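Local structure of dual oxidase maturation factor 1 (Homo sapiens, 7D3F) at residues L192-M197 against G207-A212. The protein may be required for the maturation of the dual oxidase DUOX1 and its transport from the endoplasmic reticulum to the plasma membrane. Sequence-based numbering, arbitrary orientation.
Sequences LLANVM and GYMLLA
M209 packs against L193, A194 and M197 in an antiparallel helical hairpin, formed by helices 169-199 and 203-229, each overlapping a predicted membrane-spanning segment. The local axes approach to 8.1 Å at an angle of 164° between their N-to-C directions, and the shortest CA-CA separation, 5.0 Å between A194 and M209, locates the tightest point at the alanine. There A194 contributes only a methyl group, consistent with the close backbone approach: A194 CB lies 3.6 Å from M209 CB and also faces the backbone N of L210. The M209 chain bends at chi2 (61°), which turns SD to the side of its own CA, and it crosses the side chains of L193 and M197 obliquely. Its terminal CE reaches CD1 of L193 at 3.7 Å, while the L193 CB approaches M209 CG. The side-chain to side-chain contacts are all apolar. Beyond them, L210 touches C261, L264 and M268 of helix 249-274, joining the hairpin to a third helix, whereas N195 OD1 is hydrogen-bonded to S60 OG of helix 50-72. The two methionines meet asymmetrically: M197, bent at chi3 (-51°), brings its CE methyl against CB, CG and SD of M209, 3.7 Å from CG.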
ATOM      1  N   LEU B 192      18.610  -7.072 -10.921  1.00 70.29           N
ATOM      2  CA  LEU B 192      17.895  -6.107 -11.754  1.00 67.71           C
ATOM      3  C   LEU B 192      18.849  -5.058 -12.312  1.00 72.74           C
ATOM      4  O   LEU B 192      18.809  -4.729 -13.505  1.00 79.07           O
ATOM      5  CB  LEU B 192      16.781  -5.439 -10.948  1.00 62.03           C
ATOM      6  CG  LEU B 192      15.511  -6.236 -10.653  1.00 62.30           C
ATOM      7  CD1 LEU B 192      14.621  -5.461  -9.695  1.00 61.24           C
ATOM      8  CD2 LEU B 192      14.767  -6.542 -11.940  1.00 66.47           C
ATOM      9  N   LEU B 193      19.725  -4.526 -11.456  1.00 71.24           N
ATOM     10  CA  LEU B 193      20.671  -3.508 -11.903  1.00 69.72           C
ATOM     11  C   LEU B 193      21.659  -4.072 -12.919  1.00 75.69           C
ATOM     12  O   LEU B 193      22.022  -3.388 -13.882  1.00 86.65           O
ATOM     13  CB  LEU B 193      21.404  -2.910 -10.703  1.00 71.27           C
ATOM     14  CG  LEU B 193      20.528  -2.053  -9.785  1.00 78.78           C
ATOM     15  CD1 LEU B 193      21.351  -1.436  -8.666  1.00 80.33           C
ATOM     16  CD2 LEU B 193      19.809  -0.975 -10.584  1.00 81.24           C
ATOM     17  N   ALA B 194      22.110  -5.313 -12.719  1.00 71.90           N
ATOM     18  CA  ALA B 194      23.012  -5.943 -13.679  1.00 73.37           C
ATOM     19  C   ALA B 194      22.332  -6.134 -15.027  1.00 77.52           C
ATOM     20  O   ALA B 194      22.939  -5.887 -16.075  1.00 88.18           O
ATOM     21  CB  ALA B 194      23.506  -7.282 -13.134  1.00 72.81           C
ATOM     22  N   ASN B 195      21.073  -6.575 -15.021  1.00 75.85           N
ATOM     23  CA  ASN B 195      20.340  -6.719 -16.274  1.00 79.01           C
ATOM     24  C   ASN B 195      20.175  -5.375 -16.970  1.00 84.94           C
ATOM     25  O   ASN B 195      20.283  -5.288 -18.199  1.00 89.10           O
ATOM     26  CB  ASN B 195      18.977  -7.362 -16.018  1.00 79.21           C
ATOM     27  CG  ASN B 195      19.012  -8.870 -16.145  1.00 82.85           C
ATOM     28  OD1 ASN B 195      18.627  -9.426 -17.174  1.00 87.99           O
ATOM     29  ND2 ASN B 195      19.484  -9.542 -15.102  1.00 81.36           N
ATOM     30  N   VAL B 196      19.902  -4.317 -16.203  1.00 85.37           N
ATOM     31  CA  VAL B 196      19.746  -2.992 -16.798  1.00 80.87           C
ATOM     32  C   VAL B 196      21.062  -2.517 -17.406  1.00 86.74           C
ATOM     33  O   VAL B 196      21.100  -2.008 -18.532  1.00 97.83           O
ATOM     34  CB  VAL B 196      19.215  -1.993 -15.753  1.00 80.25           C
ATOM     35  CG1 VAL B 196      19.365  -0.564 -16.255  1.00 73.90           C
ATOM     36  CG2 VAL B 196      17.761  -2.293 -15.432  1.00 82.42           C
ATOM     37  N   MET B 197      22.163  -2.686 -16.673  1.00 86.73           N
ATOM     38  CA  MET B 197      23.445  -2.125 -17.084  1.00 87.27           C
ATOM     39  C   MET B 197      24.187  -2.976 -18.107  1.00 90.86           C
ATOM     40  O   MET B 197      25.127  -2.473 -18.732  1.00 99.64           O
ATOM     41  CB  MET B 197      24.338  -1.903 -15.859  1.00 86.13           C
ATOM     42  CG  MET B 197      23.783  -0.894 -14.866  1.00 90.27           C
ATOM     43  SD  MET B 197      24.989  -0.436 -13.606  1.00108.86           S
ATOM     44  CE  MET B 197      25.524  -2.051 -13.047  1.00 90.76           C
ATOM     45  N   GLY B 207      28.985  -6.677 -15.207  1.00 87.50           N
ATOM     46  CA  GLY B 207      29.660  -7.855 -14.682  1.00 83.93           C
ATOM     47  C   GLY B 207      29.920  -7.761 -13.191  1.00 85.82           C
ATOM     48  O   GLY B 207      29.740  -8.736 -12.455  1.00 90.86           O
ATOM     49  N   TYR B 208      30.339  -6.583 -12.724  1.00 85.53           N
ATOM     50  CA  TYR B 208      30.558  -6.395 -11.292  1.00 82.72           C
ATOM     51  C   TYR B 208      29.251  -6.501 -10.515  1.00 82.10           C
ATOM     52  O   TYR B 208      29.233  -7.014  -9.392  1.00 83.24           O
ATOM     53  CB  TYR B 208      31.238  -5.051 -11.028  1.00 85.99           C
ATOM     54  CG  TYR B 208      32.728  -5.052 -11.306  1.00 95.96           C
ATOM     55  CD1 TYR B 208      33.272  -4.241 -12.293  1.00 97.58           C
ATOM     56  CD2 TYR B 208      33.588  -5.867 -10.582  1.00 97.33           C
ATOM     57  CE1 TYR B 208      34.630  -4.239 -12.551  1.00100.37           C
ATOM     58  CE2 TYR B 208      34.948  -5.873 -10.833  1.00 96.42           C
ATOM     59  CZ  TYR B 208      35.463  -5.057 -11.818  1.00101.97           C
ATOM     60  OH  TYR B 208      36.815  -5.060 -12.072  1.00102.64           O
ATOM     61  N   MET B 209      28.145  -6.026 -11.093  1.00 77.96           N
ATOM     62  CA  MET B 209      26.851  -6.155 -10.430  1.00 74.95           C
ATOM     63  C   MET B 209      26.411  -7.613 -10.349  1.00 77.83           C
ATOM     64  O   MET B 209      25.838  -8.039  -9.340  1.00 86.34           O
ATOM     65  CB  MET B 209      25.804  -5.313 -11.157  1.00 74.44           C
ATOM     66  CG  MET B 209      25.008  -4.399 -10.242  1.00 78.35           C
ATOM     67  SD  MET B 209      26.061  -3.203  -9.401  1.00107.47           S
ATOM     68  CE  MET B 209      24.868  -2.367  -8.359  1.00 88.95           C
ATOM     69  N   LEU B 210      26.661  -8.391 -11.404  1.00 74.69           N
ATOM     70  CA  LEU B 210      26.367  -9.823 -11.347  1.00 71.03           C
ATOM     71  C   LEU B 210      27.222 -10.515 -10.290  1.00 74.55           C
ATOM     72  O   LEU B 210      26.738 -11.384  -9.545  1.00 84.59           O
ATOM     73  CB  LEU B 210      26.585 -10.452 -12.723  1.00 70.14           C
ATOM     74  CG  LEU B 210      26.131 -11.896 -12.925  1.00 76.93           C
ATOM     75  CD1 LEU B 210      24.654 -12.043 -12.596  1.00 80.87           C
ATOM     76  CD2 LEU B 210      26.407 -12.336 -14.353  1.00 80.75           C
ATOM     77  N   LEU B 211      28.501 -10.138 -10.208  1.00 73.61           N
ATOM     78  CA  LEU B 211      29.368 -10.674  -9.164  1.00 67.97           C
ATOM     79  C   LEU B 211      28.845 -10.306  -7.780  1.00 71.03           C
ATOM     80  O   LEU B 211      28.897 -11.119  -6.853  1.00 76.55           O
ATOM     81  CB  LEU B 211      30.798 -10.164  -9.362  1.00 70.23           C
ATOM     82  CG  LEU B 211      31.942 -10.834  -8.596  1.00 70.70           C
ATOM     83  CD1 LEU B 211      33.227 -10.736  -9.399  1.00 77.19           C
ATOM     84  CD2 LEU B 211      32.135 -10.211  -7.221  1.00 77.47           C
ATOM     85  N   ALA B 212      28.341  -9.080  -7.624  1.00 71.99           N
ATOM     86  CA  ALA B 212      27.758  -8.664  -6.352  1.00 72.55           C
ATOM     87  C   ALA B 212      26.505  -9.468  -6.027  1.00 73.81           C
ATOM     88  O   ALA B 212      26.255  -9.791  -4.862  1.00 80.56           O
ATOM     89  CB  ALA B 212      27.446  -7.168  -6.381  1.00 71.32           C
TER